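Local coordinates for hypothetical protein Atu2684 (Agrobacterium tumefaciens, PDB 2AXO), which is of unknown function but, as a disulfide-containing member of the DUF1223 family in the thioredoxin clan, may take part in thiol-disulfide chemistry, at residues V45-T50 with V74-H79; A63-I68 with S198-V203. All blocks are in the same frame, centred on the assembly; numbering follows the deposited sequence.

Contact 1. Residues V45-T50 with V74-H79; sequences VVELFT and VGLSYH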
loop_
_atom_site.group_PDB
_atom_site.type_symbol
_atom_site.label_atom_id
_atom_site.label_comp_id
_atom_site.label_asym_id
_atom_site.label_seq_id
_atom_site.Cartn_x
_atom_site.Cartn_y
_atom_site.Cartn_z
ATOM N N VAL A 45 -11.534 19.821 -6.196
ATOM C CA VAL A 45 -11.317 18.455 -6.643
ATOM C C VAL A 45 -11.384 17.464 -5.487
ATOM O O VAL A 45 -10.769 17.668 -4.436
ATOM C CB VAL A 45 -9.943 18.318 -7.335
ATOM C CG1 VAL A 45 -9.691 16.867 -7.734
ATOM C CG2 VAL A 45 -9.898 19.219 -8.562
ATOM N N VAL A 46 -12.148 16.393 -5.683
ATOM C CA VAL A 46 -12.276 15.356 -4.663
ATOM C C VAL A 46 -11.855 14.014 -5.252
ATOM O O VAL A 46 -12.517 13.483 -6.132
ATOM C CB VAL A 46 -13.733 15.253 -4.144
ATOM C CG1 VAL A 46 -13.857 14.095 -3.154
ATOM C CG2 VAL A 46 -14.128 16.560 -3.472
ATOM N N GLU A 47 -10.737 13.490 -4.763
ATOM C CA GLU A 47 -10.209 12.220 -5.220
ATOM C C GLU A 47 -10.371 11.196 -4.119
ATOM O O GLU A 47 -9.717 11.274 -3.081
ATOM C CB GLU A 47 -8.736 12.364 -5.584
ATOM C CG GLU A 47 -8.512 13.232 -6.797
ATOM C CD GLU A 47 -7.048 13.483 -7.064
ATOM O OE1 GLU A 47 -6.428 14.224 -6.277
ATOM O OE2 GLU A 47 -6.528 12.920 -8.050
ATOM N N LEU A 48 -11.254 10.234 -4.355
ATOM C CA LEU A 48 -11.532 9.195 -3.377
ATOM C C LEU A 48 -10.799 7.896 -3.664
ATOM O O LEU A 48 -10.855 7.371 -4.778
ATOM C CB LEU A 48 -13.036 8.921 -3.354
ATOM C CG LEU A 48 -13.530 7.717 -2.551
ATOM C CD1 LEU A 48 -13.433 8.015 -1.060
ATOM C CD2 LEU A 48 -14.970 7.414 -2.943
ATOM N N PHE A 49 -10.100 7.384 -2.656
ATOM C CA PHE A 49 -9.406 6.112 -2.786
ATOM C C PHE A 49 -10.305 5.135 -2.050
ATOM O O PHE A 49 -10.605 5.307 -0.866
ATOM C CB PHE A 49 -8.003 6.198 -2.186
ATOM C CG PHE A 49 -7.109 7.128 -2.949
ATOM C CD1 PHE A 49 -7.145 8.501 -2.712
ATOM C CD2 PHE A 49 -6.328 6.651 -4.000
ATOM C CE1 PHE A 49 -6.423 9.387 -3.517
ATOM C CE2 PHE A 49 -5.604 7.526 -4.808
ATOM C CZ PHE A 49 -5.653 8.897 -4.568
ATOM N N THR A 50 -10.751 4.119 -2.779
ATOM C CA THR A 50 -11.697 3.151 -2.251
ATOM C C THR A 50 -11.441 1.774 -2.853
ATOM O O THR A 50 -10.437 1.563 -3.516
ATOM C CB THR A 50 -13.130 3.613 -2.623
ATOM O OG1 THR A 50 -14.101 2.675 -2.146
ATOM C CG2 THR A 50 -13.252 3.759 -4.141
ATOM N N VAL A 74 -15.023 18.324 -9.105
ATOM C CA VAL A 74 -14.444 17.384 -10.053
ATOM C C VAL A 74 -14.212 16.166 -9.173
ATOM O O VAL A 74 -13.327 16.179 -8.316
ATOM C CB VAL A 74 -13.092 17.892 -10.605
ATOM C CG1 VAL A 74 -12.357 16.759 -11.310
ATOM C CG2 VAL A 74 -13.329 19.051 -11.575
ATOM N N GLY A 75 -15.025 15.134 -9.365
ATOM C CA GLY A 75 -14.914 13.941 -8.550
ATOM C C GLY A 75 -14.314 12.751 -9.260
ATOM O O GLY A 75 -14.664 12.440 -10.396
ATOM N N LEU A 76 -13.402 12.079 -8.568
ATOM C CA LEU A 76 -12.723 10.915 -9.113
ATOM C C LEU A 76 -12.640 9.804 -8.089
ATOM O O LEU A 76 -12.444 10.056 -6.901
ATOM C CB LEU A 76 -11.307 11.289 -9.529
ATOM C CG LEU A 76 -11.203 12.316 -10.655
ATOM C CD1 LEU A 76 -9.792 12.853 -10.702
ATOM C CD2 LEU A 76 -11.588 11.671 -11.983
ATOM N N SER A 77 -12.777 8.573 -8.559
ATOM C CA SER A 77 -12.680 7.415 -7.688
ATOM C C SER A 77 -11.496 6.556 -8.134
ATOM O O SER A 77 -11.430 6.130 -9.288
ATOM C CB SER A 77 -13.964 6.592 -7.752
ATOM O OG SER A 77 -13.839 5.433 -6.955
ATOM N N TYR A 78 -10.555 6.330 -7.221
ATOM C CA TYR A 78 -9.385 5.505 -7.505
ATOM C C TYR A 78 -9.455 4.207 -6.709
ATOM O O TYR A 78 -9.225 4.208 -5.499
ATOM C CB TYR A 78 -8.084 6.210 -7.114
ATOM C CG TYR A 78 -7.774 7.472 -7.881
ATOM C CD1 TYR A 78 -8.323 8.694 -7.498
ATOM C CD2 TYR A 78 -6.909 7.451 -8.976
ATOM C CE1 TYR A 78 -8.018 9.865 -8.186
ATOM C CE2 TYR A 78 -6.598 8.615 -9.673
ATOM C CZ TYR A 78 -7.155 9.816 -9.272
ATOM O OH TYR A 78 -6.860 10.971 -9.955
ATOM N N HIS A 79 -9.759 3.101 -7.376
ATOM C CA HIS A 79 -9.825 1.821 -6.683
ATOM C C HIS A 79 -8.418 1.309 -6.404
ATOM O O HIS A 79 -7.624 1.125 -7.327
ATOM C CB HIS A 79 -10.600 0.799 -7.518
ATOM C CG HIS A 79 -12.078 1.040 -7.546
ATOM N ND1 HIS A 79 -12.643 2.135 -8.161
ATOM C CD2 HIS A 79 -13.106 0.326 -7.028
ATOM C CE1 HIS A 79 -13.957 2.086 -8.023
ATOM N NE2 HIS A 79 -14.263 0.998 -7.339
#
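From Val-45 beside Val-74 to Thr-50 beside His-79, two strands run parallel in unbroken register, their axes 4.6 Å apart at the closest and inclined by 21°. They are the two strands of the beta-alpha-beta unit completed by helix 58-70, in a domain assigned to the thioredoxin clan. Five backbone bonds join them: Val-46 and Leu-48 use both N and O, and Thr-50 N closes the ladder on Tyr-78 O. On the face carrying Glu-47, Phe-49 and Tyr-78, the two aromatic side chains lie side by side, pointing the same way, with ring planes 14° apart but slid so that they barely overlap. Phe-49 CD2 packs 3.6 Å from Tyr-78 CB, and Tyr-78 CD1 lies over one face of the Phe-49 ring, offset toward the rim. Glu-47 runs across to the same tyrosine, extended beyond CG: Glu-47 CG, anti to the carbonyl carbon (chi1 -67°), lies 3.7 Å from Tyr-78 CE1, and Glu-47 OE2 accepts a weak hydrogen bond from Tyr-78 OH at 2.7 Å. The stronger partner of this buried carboxylate is Arg-100, which forms a salt bridge to OE2. On the other face, Thr-50 OG1 bonds to Asp-61 OD1, in the first turn of helix 58-70. Thr-50 CG2 sits over the centre of the His-79 ring, 4.2 Å from the centroid, and lies 3.3 Å from Ser-77 OG.

Contact 2. Residues A63-I68 with S198-V203; sequences ALRKMI and SYWHSV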
loop_
_atom_site.group_PDB
_atom_site.type_symbol
_atom_site.label_atom_id
_atom_site.label_comp_id
_atom_site.label_asym_id
_atom_site.label_seq_id
_atom_site.Cartn_x
_atom_site.Cartn_y
_atom_site.Cartn_z
ATOM N N ALA A 63 -21.211 9.097 -1.029
ATOM C CA ALA A 63 -20.898 10.507 -0.868
ATOM C C ALA A 63 -20.416 11.076 -2.196
ATOM O O ALA A 63 -20.918 12.099 -2.671
ATOM C CB ALA A 63 -19.819 10.685 0.198
ATOM N N LEU A 64 -19.441 10.405 -2.800
ATOM C CA LEU A 64 -18.891 10.864 -4.073
ATOM C C LEU A 64 -19.948 10.906 -5.171
ATOM O O LEU A 64 -20.019 11.868 -5.939
ATOM C CB LEU A 64 -17.739 9.960 -4.516
ATOM C CG LEU A 64 -16.994 10.384 -5.788
ATOM C CD1 LEU A 64 -16.240 11.696 -5.552
ATOM C CD2 LEU A 64 -16.019 9.285 -6.176
ATOM N N ARG A 65 -20.762 9.862 -5.248
ATOM C CA ARG A 65 -21.801 9.799 -6.262
ATOM C C ARG A 65 -22.713 11.020 -6.178
ATOM O O ARG A 65 -23.113 11.578 -7.204
ATOM C CB ARG A 65 -22.608 8.510 -6.098
ATOM C CG ARG A 65 -23.677 8.304 -7.157
ATOM C CD ARG A 65 -24.271 6.908 -7.053
ATOM N NE ARG A 65 -24.625 6.584 -5.674
ATOM C CZ ARG A 65 -25.211 5.454 -5.292
ATOM N NH1 ARG A 65 -25.516 4.521 -6.190
ATOM N NH2 ARG A 65 -25.491 5.259 -4.009
ATOM N N LYS A 66 -23.027 11.437 -4.950
ATOM C CA LYS A 66 -23.893 12.595 -4.716
ATOM C C LYS A 66 -23.241 13.905 -5.157
ATOM O O LYS A 66 -23.902 14.777 -5.713
ATOM C CB LYS A 66 -24.286 12.670 -3.234
ATOM C CG LYS A 66 -25.249 11.556 -2.828
ATOM C CD LYS A 66 -25.820 11.719 -1.424
ATOM C CE LYS A 66 -24.765 11.526 -0.355
ATOM N NZ LYS A 66 -25.375 11.328 0.999
HETATM N N MSE A 67 -21.942 14.032 -4.902
HETATM C CA MSE A 67 -21.216 15.220 -5.300
HETATM C C MSE A 67 -21.077 15.267 -6.822
HETATM O O MSE A 67 -21.195 16.329 -7.431
HETATM C CB MSE A 67 -19.848 15.240 -4.619
HETATM C CG MSE A 67 -19.929 15.379 -3.099
HETATM SE SE MSE A 67 -18.166 15.476 -2.286
HETATM C CE MSE A 67 -17.726 13.612 -2.359
ATOM N N ILE A 68 -20.833 14.111 -7.437
ATOM C CA ILE A 68 -20.712 14.029 -8.894
ATOM C C ILE A 68 -22.066 14.368 -9.520
ATOM O O ILE A 68 -22.135 15.030 -10.559
ATOM C CB ILE A 68 -20.285 12.598 -9.348
ATOM C CG1 ILE A 68 -18.800 12.375 -9.027
ATOM C CG2 ILE A 68 -20.523 12.416 -10.851
ATOM C CD1 ILE A 68 -18.336 10.958 -9.267
ATOM N N SER A 198 -22.712 -0.395 -8.017
ATOM C CA SER A 198 -22.307 0.583 -9.015
ATOM C C SER A 198 -21.276 1.571 -8.485
ATOM O O SER A 198 -21.396 2.072 -7.369
ATOM C CB SER A 198 -23.535 1.342 -9.519
ATOM O OG SER A 198 -23.154 2.447 -10.319
ATOM N N TYR A 199 -20.259 1.839 -9.299
ATOM C CA TYR A 199 -19.201 2.779 -8.953
ATOM C C TYR A 199 -19.147 3.844 -10.034
ATOM O O TYR A 199 -19.380 3.551 -11.203
ATOM C CB TYR A 199 -17.858 2.055 -8.856
ATOM C CG TYR A 199 -17.760 1.157 -7.649
ATOM C CD1 TYR A 199 -17.459 1.679 -6.392
ATOM C CD2 TYR A 199 -17.996 -0.213 -7.756
ATOM C CE1 TYR A 199 -17.395 0.855 -5.272
ATOM C CE2 TYR A 199 -17.937 -1.043 -6.641
ATOM C CZ TYR A 199 -17.636 -0.504 -5.408
ATOM O OH TYR A 199 -17.566 -1.322 -4.308
ATOM N N TRP A 200 -18.839 5.076 -9.640
ATOM C CA TRP A 200 -18.789 6.188 -10.585
ATOM C C TRP A 200 -17.421 6.842 -10.673
ATOM O O TRP A 200 -16.708 6.944 -9.678
ATOM C CB TRP A 200 -19.829 7.247 -10.204
ATOM C CG TRP A 200 -21.245 6.768 -10.354
ATOM C CD1 TRP A 200 -21.910 5.897 -9.539
ATOM C CD2 TRP A 200 -22.138 7.081 -11.425
ATOM N NE1 TRP A 200 -23.166 5.646 -10.043
ATOM C CE2 TRP A 200 -23.331 6.361 -11.199
ATOM C CE3 TRP A 200 -22.047 7.903 -12.557
ATOM C CZ2 TRP A 200 -24.423 6.431 -12.069
ATOM C CZ3 TRP A 200 -23.133 7.973 -13.421
ATOM C CH2 TRP A 200 -24.307 7.241 -13.168
ATOM N N HIS A 201 -17.078 7.283 -11.881
ATOM C CA HIS A 201 -15.812 7.946 -12.166
ATOM C C HIS A 201 -14.582 7.160 -11.705
ATOM O O HIS A 201 -13.626 7.728 -11.180
ATOM C CB HIS A 201 -15.826 9.367 -11.576
ATOM C CG HIS A 201 -16.764 10.301 -12.284
ATOM N ND1 HIS A 201 -16.652 11.673 -12.212
ATOM C CD2 HIS A 201 -17.814 10.052 -13.106
ATOM C CE1 HIS A 201 -17.587 12.229 -12.964
ATOM N NE2 HIS A 201 -18.305 11.269 -13.516
ATOM N N SER A 202 -14.625 5.848 -11.929
ATOM C CA SER A 202 -13.539 4.941 -11.577
ATOM C C SER A 202 -12.376 5.131 -12.550
ATOM O O SER A 202 -12.469 4.792 -13.734
ATOM C CB SER A 202 -14.024 3.487 -11.623
ATOM O OG SER A 202 -15.023 3.246 -10.651
ATOM N N VAL A 203 -11.280 5.681 -12.035
ATOM C CA VAL A 203 -10.092 5.945 -12.838
ATOM C C VAL A 203 -9.337 4.668 -13.211
ATOM O O VAL A 203 -9.033 3.846 -12.349
ATOM C CB VAL A 203 -9.147 6.898 -12.077
ATOM C CG1 VAL A 203 -7.878 7.150 -12.879
ATOM C CG2 VAL A 203 -9.866 8.216 -11.797
#
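Ile-68 and His-201 meet tip to tip where helix 58-70, the connection of the thioredoxin-like beta-alpha-beta unit, packs against strand 196-212. The axes of the short helix and of strand 198-200 pass 8.8 Å apart at 52°, and the chain turns a corner at His-201. From CB, the Ile-68 side chain forks toward the imidazole. On one branch Ile-68 CG2 lies 3.6 Å from His-201 CE1, with NE2 slightly farther away. On the other, Ile-68 CG1 is anti to the carbonyl carbon (chi1 -74°) and passes His-201 ND1 at 3.9 Å. The terminal methyl, Ile-68 CD1, ends over one ring face in a CH-pi contact, displaced toward the rim and 3.5 Å from His-201 CG. Ile-68 CD1 also lies 4.1 Å from Trp-200 CB. One turn earlier on the helix, Arg-65 uses its aliphatic stem: CG lies over the five-membered ring of Trp-200, and Arg-65 CD comes within 3.4 Å of Trp-200 NE1. The guanidinium is turned 54° from the indole plane. Leu-64 CD2 brushes Trp-200 O. Both imidazole nitrogens are bonded, ND1 to Gly-75 O and NE2 to Arg-181 NH1, an arrangement consistent with a proton on ND1. The rotation of the ring is thus fixed by polar partners outside the helix, whereas its meeting with Ile-68 is apolar and dispersive, depending on shape and CH-pi contact.

Overall arrangement
The two contacts alternate along the chain, in the order 45-50, 63-68, 74-79, 198-203, and their centres lie 8 Å apart. Contact 1 joins the strands of the beta-alpha-beta unit, while contact 2 takes the helix between those strands and sets it against a strand from 130 residues later. They touch directly: Ser-77 O probably accepts a hydrogen bond from Val-203 N at 2.8 Å, and Ser-77 CB packs on Trp-200 O. Strand 74-79, outermost in its four-strand mixed sheet, is therefore flanked by 196-212, which itself belongs to a separate antiparallel sheet. Together the contacts tie the thioredoxin-like sheet, whose first strand, 45-50, leads to the disulfide between Cys-54 and Cys-57, to the later beta-rich part of the protein.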